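Local coordinates for protein 3-oxosteroid 1-dehydrogenase (Sterolibacterium denitrificans, PDB 7P18) that binds FAD and probably uses it to dehydrogenate 3-oxosteroids to their delta-1 products, passing the electrons to an acceptor, at residues Trp54-Ser59 with Asp68-Tyr73; Lys75-Gly80 with Gly533-Gly538. All coordinates share one frame; numbering follows the deposited sequence. Where two conformers were deposited one is given.

Interaction 1. Residues Trp54-Ser59 with Asp68-Tyr73; sequences WIPNNS and DEALTY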
loop_
_atom_site.group_PDB
_atom_site.type_symbol
_atom_site.label_atom_id
_atom_site.label_comp_id
_atom_site.label_asym_id
_atom_site.label_seq_id
_atom_site.Cartn_x
_atom_site.Cartn_y
_atom_site.Cartn_z
ATOM N N TRP A 54 7.713 -7.443 1.015
ATOM C CA TRP A 54 8.422 -8.100 -0.099
ATOM C C TRP A 54 9.836 -8.445 0.383
ATOM O O TRP A 54 10.662 -7.543 0.524
ATOM C CB TRP A 54 8.427 -7.218 -1.336
ATOM C CG TRP A 54 9.027 -7.882 -2.527
ATOM C CD1 TRP A 54 8.435 -8.816 -3.326
ATOM C CD2 TRP A 54 10.323 -7.633 -3.095
ATOM N NE1 TRP A 54 9.251 -9.122 -4.364
ATOM C CE2 TRP A 54 10.433 -8.442 -4.232
ATOM C CE3 TRP A 54 11.399 -6.817 -2.745
ATOM C CZ2 TRP A 54 11.582 -8.481 -5.023
ATOM C CZ3 TRP A 54 12.527 -6.835 -3.536
ATOM C CH2 TRP A 54 12.623 -7.666 -4.652
ATOM N N ILE A 55 10.048 -9.719 0.691
ATOM C CA ILE A 55 11.255 -10.195 1.419
ATOM C C ILE A 55 11.940 -11.227 0.536
ATOM O O ILE A 55 11.706 -12.434 0.634
ATOM C CB ILE A 55 10.913 -10.769 2.813
ATOM C CG1 ILE A 55 9.944 -9.895 3.608
ATOM C CG2 ILE A 55 12.206 -11.027 3.587
ATOM C CD1 ILE A 55 10.534 -8.565 4.087
ATOM N N PRO A 56 12.878 -10.794 -0.316
ATOM C CA PRO A 56 13.599 -11.758 -1.139
ATOM C C PRO A 56 14.375 -12.690 -0.190
ATOM O O PRO A 56 14.874 -12.244 0.809
ATOM C CB PRO A 56 14.502 -10.908 -2.025
ATOM C CG PRO A 56 13.851 -9.520 -1.970
ATOM C CD PRO A 56 13.285 -9.398 -0.577
ATOM N N ASN A 57 14.470 -13.950 -0.600
ATOM C CA ASN A 57 15.357 -14.963 0.020
ATOM C C ASN A 57 14.942 -15.167 1.475
ATOM O O ASN A 57 15.839 -15.453 2.345
ATOM C CB ASN A 57 16.821 -14.567 -0.110
ATOM C CG ASN A 57 17.771 -15.741 0.069
ATOM O OD1 ASN A 57 17.424 -16.932 -0.165
ATOM N ND2 ASN A 57 18.988 -15.377 0.437
ATOM N N ASN A 58 13.653 -15.003 1.796
ATOM C CA ASN A 58 13.196 -15.286 3.187
ATOM C C ASN A 58 13.324 -16.809 3.411
ATOM O O ASN A 58 13.245 -17.607 2.419
ATOM C CB ASN A 58 11.797 -14.733 3.467
ATOM C CG ASN A 58 10.702 -15.436 2.716
ATOM O OD1 ASN A 58 10.359 -16.568 3.076
ATOM N ND2 ASN A 58 10.165 -14.800 1.664
ATOM N N SER A 59 13.428 -17.185 4.695
ATOM C CA SER A 59 13.718 -18.557 5.190
ATOM C C SER A 59 12.571 -19.531 4.900
ATOM O O SER A 59 12.777 -20.743 5.066
ATOM C CB SER A 59 14.042 -18.517 6.675
ATOM O OG SER A 59 12.874 -18.232 7.455
ATOM N N ASP A 68 22.146 -12.641 -4.590
ATOM C CA ASP A 68 22.635 -12.094 -5.890
ATOM C C ASP A 68 21.486 -11.982 -6.913
ATOM O O ASP A 68 21.463 -10.998 -7.680
ATOM C CB ASP A 68 23.771 -12.928 -6.465
ATOM C CG ASP A 68 24.515 -12.204 -7.564
ATOM O OD1 ASP A 68 25.002 -11.083 -7.306
ATOM O OD2 ASP A 68 24.494 -12.715 -8.680
ATOM N N GLU A 69 20.562 -12.937 -6.961
ATOM C CA GLU A 69 19.391 -12.825 -7.877
ATOM C C GLU A 69 18.539 -11.590 -7.492
ATOM O O GLU A 69 18.104 -10.850 -8.418
ATOM C CB GLU A 69 18.538 -14.099 -7.849
ATOM C CG GLU A 69 19.146 -15.262 -8.610
ATOM C CD GLU A 69 18.458 -16.545 -8.236
ATOM O OE1 GLU A 69 18.621 -16.969 -7.063
ATOM O OE2 GLU A 69 17.697 -17.062 -9.080
ATOM N N ALA A 70 18.285 -11.390 -6.196
ATOM C CA ALA A 70 17.480 -10.280 -5.663
ATOM C C ALA A 70 18.177 -8.953 -5.978
ATOM O O ALA A 70 17.480 -7.960 -6.311
ATOM C CB ALA A 70 17.207 -10.471 -4.199
ATOM N N LEU A 71 19.498 -8.915 -5.904
ATOM C CA LEU A 71 20.251 -7.675 -6.228
ATOM C C LEU A 71 20.144 -7.411 -7.731
ATOM O O LEU A 71 19.945 -6.246 -8.116
ATOM C CB LEU A 71 21.721 -7.778 -5.776
ATOM C CG LEU A 71 22.573 -6.548 -6.106
ATOM C CD1 LEU A 71 22.076 -5.324 -5.347
ATOM C CD2 LEU A 71 24.042 -6.802 -5.801
ATOM N N THR A 72 20.262 -8.433 -8.581
ATOM C CA THR A 72 20.097 -8.289 -10.039
ATOM C C THR A 72 18.740 -7.635 -10.339
ATOM O O THR A 72 18.671 -6.654 -11.093
ATOM C CB THR A 72 20.298 -9.643 -10.717
ATOM O OG1 THR A 72 21.688 -9.978 -10.582
ATOM C CG2 THR A 72 19.894 -9.610 -12.170
ATOM N N TYR A 73 17.692 -8.187 -9.761
ATOM C CA TYR A 73 16.306 -7.685 -9.901
ATOM C C TYR A 73 16.208 -6.226 -9.426
ATOM O O TYR A 73 15.666 -5.422 -10.195
ATOM C CB TYR A 73 15.363 -8.606 -9.166
ATOM C CG TYR A 73 13.901 -8.312 -9.350
ATOM C CD1 TYR A 73 13.254 -8.642 -10.529
ATOM C CD2 TYR A 73 13.155 -7.742 -8.337
ATOM C CE1 TYR A 73 11.890 -8.419 -10.704
ATOM C CE2 TYR A 73 11.797 -7.518 -8.498
ATOM C CZ TYR A 73 11.151 -7.888 -9.664
ATOM O OH TYR A 73 9.792 -7.666 -9.826
#

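Interaction 2. Residues Lys75-Gly80 with Gly533-Gly538; sequences KAATQG and GKAYPG. With ANB (androsta-1,4-diene-3,17-dione), chain D.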
loop_
_atom_site.group_PDB
_atom_site.type_symbol
_atom_site.label_atom_id
_atom_site.label_comp_id
_atom_site.label_asym_id
_atom_site.label_seq_id
_atom_site.Cartn_x
_atom_site.Cartn_y
_atom_site.Cartn_z
ATOM N N LYS A 75 18.614 -3.932 -9.011
ATOM C CA LYS A 75 19.435 -3.030 -9.850
ATOM C C LYS A 75 18.694 -2.800 -11.168
ATOM O O LYS A 75 18.629 -1.673 -11.632
ATOM C CB LYS A 75 20.850 -3.599 -10.066
ATOM C CG LYS A 75 21.738 -3.477 -8.841
ATOM C CD LYS A 75 23.086 -4.145 -9.061
ATOM C CE LYS A 75 23.927 -3.417 -10.094
ATOM N NZ LYS A 75 24.345 -2.093 -9.573
ATOM N N ALA A 76 18.111 -3.825 -11.743
ATOM C CA ALA A 76 17.335 -3.705 -12.990
ATOM C C ALA A 76 16.131 -2.794 -12.742
ATOM O O ALA A 76 15.853 -1.945 -13.597
ATOM C CB ALA A 76 16.922 -5.061 -13.490
ATOM N N ALA A 77 15.457 -2.922 -11.603
ATOM C CA ALA A 77 14.184 -2.204 -11.373
ATOM C C ALA A 77 14.471 -0.746 -11.022
ATOM O O ALA A 77 13.655 0.121 -11.409
ATOM C CB ALA A 77 13.380 -2.878 -10.310
ATOM N N THR A 78 15.584 -0.445 -10.351
ATOM C CA THR A 78 15.837 0.910 -9.785
ATOM C C THR A 78 16.682 1.797 -10.698
ATOM O O THR A 78 16.771 3.020 -10.385
ATOM C CB THR A 78 16.450 0.848 -8.377
ATOM O OG1 THR A 78 17.715 0.163 -8.379
ATOM C CG2 THR A 78 15.516 0.208 -7.380
ATOM N N GLN A 79 17.333 1.218 -11.690
ATOM C CA GLN A 79 17.957 1.936 -12.840
ATOM C C GLN A 79 18.923 3.020 -12.327
ATOM O O GLN A 79 18.920 4.120 -12.883
ATOM C CB GLN A 79 16.840 2.492 -13.732
ATOM C CG GLN A 79 16.028 1.377 -14.391
ATOM C CD GLN A 79 15.588 1.752 -15.778
ATOM O OE1 GLN A 79 16.204 1.329 -16.790
ATOM N NE2 GLN A 79 14.574 2.631 -15.779
ATOM N N GLY A 80 19.711 2.726 -11.304
ATOM C CA GLY A 80 20.794 3.613 -10.839
ATOM C C GLY A 80 20.293 4.812 -10.056
ATOM O O GLY A 80 21.130 5.685 -9.735
ATOM N N GLY A 533 13.278 3.321 -5.859
ATOM C CA GLY A 533 13.419 4.267 -6.978
ATOM C C GLY A 533 12.067 4.659 -7.572
ATOM O O GLY A 533 11.170 5.045 -6.818
ATOM N N LYS A 534 11.888 4.454 -8.875
ATOM C CA LYS A 534 10.580 4.709 -9.546
ATOM C C LYS A 534 9.862 3.384 -9.811
ATOM O O LYS A 534 9.105 3.295 -10.758
ATOM C CB LYS A 534 10.840 5.512 -10.814
ATOM C CG LYS A 534 11.420 6.888 -10.565
ATOM C CD LYS A 534 11.830 7.603 -11.824
ATOM C CE LYS A 534 12.457 8.948 -11.570
ATOM N NZ LYS A 534 12.782 9.565 -12.876
ATOM N N ALA A 535 10.093 2.380 -8.952
ATOM C CA ALA A 535 9.612 1.010 -9.207
ATOM C C ALA A 535 8.890 0.465 -7.986
ATOM O O ALA A 535 8.884 1.077 -6.917
ATOM C CB ALA A 535 10.758 0.132 -9.638
ATOM N N TYR A 536 8.227 -0.664 -8.183
ATOM C CA TYR A 536 7.471 -1.376 -7.144
ATOM C C TYR A 536 7.686 -2.860 -7.411
ATOM O O TYR A 536 7.165 -3.376 -8.394
ATOM C CB TYR A 536 5.998 -1.012 -7.283
ATOM C CG TYR A 536 5.144 -1.225 -6.075
ATOM C CD1 TYR A 536 4.967 -2.464 -5.481
ATOM C CD2 TYR A 536 4.381 -0.162 -5.603
ATOM C CE1 TYR A 536 4.140 -2.616 -4.360
ATOM C CE2 TYR A 536 3.523 -0.302 -4.524
ATOM C CZ TYR A 536 3.434 -1.521 -3.875
ATOM O OH TYR A 536 2.595 -1.582 -2.793
ATOM N N PRO A 537 8.601 -3.516 -6.663
ATOM C CA PRO A 537 9.137 -4.815 -7.094
ATOM C C PRO A 537 8.160 -5.996 -7.022
ATOM O O PRO A 537 8.276 -6.947 -7.812
ATOM C CB PRO A 537 10.306 -5.020 -6.127
ATOM C CG PRO A 537 9.928 -4.242 -4.901
ATOM C CD PRO A 537 9.295 -2.990 -5.481
ATOM N N GLY A 538 7.226 -5.909 -6.086
ATOM C CA GLY A 538 6.252 -6.950 -5.772
ATOM C C GLY A 538 5.368 -6.502 -4.642
ATOM O O GLY A 538 5.663 -5.448 -4.011
HETATM C C1 ANB D . -1.664 -3.909 -2.265
HETATM C C10 ANB D . -2.023 -5.365 -2.257
HETATM C C11 ANB D . -4.522 -4.794 -1.743
HETATM C C12 ANB D . -5.839 -5.218 -1.077
HETATM C C13 ANB D . -6.105 -6.696 -1.301
HETATM C C14 ANB D . -4.931 -7.475 -0.691
HETATM C C15 ANB D . -5.437 -8.923 -0.645
HETATM C C16 ANB D . -6.933 -8.781 -0.313
HETATM C C17 ANB D . -7.274 -7.326 -0.559
HETATM C C18 ANB D . -6.369 -7.030 -2.789
HETATM C C19 ANB D . -2.258 -5.777 -3.737
HETATM C C2 ANB D . -0.413 -3.446 -2.318
HETATM C C3 ANB D . 0.722 -4.332 -2.068
HETATM C C4 ANB D . 0.356 -5.649 -1.563
HETATM C C5 ANB D . -0.870 -6.174 -1.702
HETATM C C6 ANB D . -1.127 -7.622 -1.396
HETATM C C7 ANB D . -2.432 -7.867 -0.651
HETATM C C8 ANB D . -3.590 -7.168 -1.348
HETATM C C9 ANB D . -3.298 -5.649 -1.373
HETATM O O1 ANB D . 1.896 -3.976 -2.237
HETATM O O2 ANB D . -8.308 -6.787 -0.236
HETATM O O HOH W 1 13.292 2.992 -10.995
#

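Interaction 1. Residues Trp54-Ser59 with Asp68-Tyr73
W54 and Y73 touch along the borders of their rings, the six-membered ring of the indole against one side of the phenol. CZ2 of W54 lies 3.6 Å from CE2 of Y73, and W54 CH2 is 3.7 Å from Y73 CD2. The ring planes are inclined at 36° with centroids 5.8 Å apart, so neither ring covers the other's face and the pair is not a stack. One turn earlier on the helix, the methyl of A70 presses on P56: the two CB atoms are 3.5 Å apart, tighter than an ordinary carbon contact, which suits the small side chain of alanine. P56 also joins the two halves of the contact, because its CG stands 3.3 Å above the indole plane, offset toward the rim. The indole reaches the helix because W54 CG is anti to the backbone N (chi1 -175°). Replacing W54 with an alanine takes the whole indole away and is likely to open a gap beside the Y73 ring and beneath CG of P56, leaving D117 OD1 without the indole N-H.

Behind these contacts stands a type II beta turn from I55 to N58, in the loop that leads from strand 53-54 to helix 67-78 within the FAD-binding domain. Proline suits the second position, P56, because its ring already fixes the phi needed there, and asparagine, which tolerates positive phi, suits the third, N57. The amide of N58 reinforces the turn, ND2 donating to I55 O at 3.0 Å, in the carbonyl plane and fairly straight at 158°. Farther out, the hydroxyl of Y73 is hydrogen-bonded to P537 O and Y119 N, which anchors the phenol. L91 of helix 84-104 packs against both P56 and A70.

Interaction 2. Residues Lys75-Gly80 with Gly533-Gly538
A77 and A535 bring their methyl groups together where helix 67-78 ends, CB to CB 4.0 Å apart. The A535 methyl also lies 3.4 Å from A77 O, so small residues suit both positions and let the irregular segment 533-538 run close to the helix end. A77 O keeps a polar partner through a water, which donates to it at 2.9 Å and accepts from K534 N. Beside this bridge, T78 turns its CG2 to G533 N, 4.1 Å away, while its hydroxyl is held by L74 O one turn back. G533 has positive phi (62°), and a CB there would come close to T78 O, so two separate features favour glycine.

This segment belongs to the loop between strand 521-523 and helix 543-559 of the FAD-binding domain, and on the side away from the helix it lines the steroid pocket. The CB of Y536 leaves the backbone in that direction, and CG lies anti to the backbone N (chi1 -159°), extending the ring into the pocket. Along one edge of the ring, G538 O lies in its plane, 3.2 Å from CE1. Y363 meets the ring edge-to-face and W321 meets it at a steep angle, while the flavin cofactor also touches this tyrosine. Near the tip, CE1 comes within 3.4 Å of O1 of androstadienedione, which sits at the ring's edge close to its plane. The last atom, OH, donates a short hydrogen bond of 2.6 Å to O1, the oxygen on C3. The angle at O1, from C3 to the tyrosine OH, is about 124°, so the phenol approaches the 3-keto group from one side rather than head on. The backbone N of G540 makes a further hydrogen bond to the steroid.

How the interactions relate
Following the chain from its N terminus, interaction 1 closes first: the loop leaving strand 53-54 folds back within a few residues onto the first half of helix 67-78. The same helix then runs on to its C-terminal end, where interaction 2 opens and closes only some 450 residues later, with segment 533-538. The two contacts are therefore in series, neither enclosing nor crossing the other. In space they adjoin, with centres about 13 Å apart and P537 CG packing 3.7 Å from W54 CE3. Helix 67-78 thus ties an early strand and turn to the late loop that precedes helix 543-559 and borders the steroid pocket.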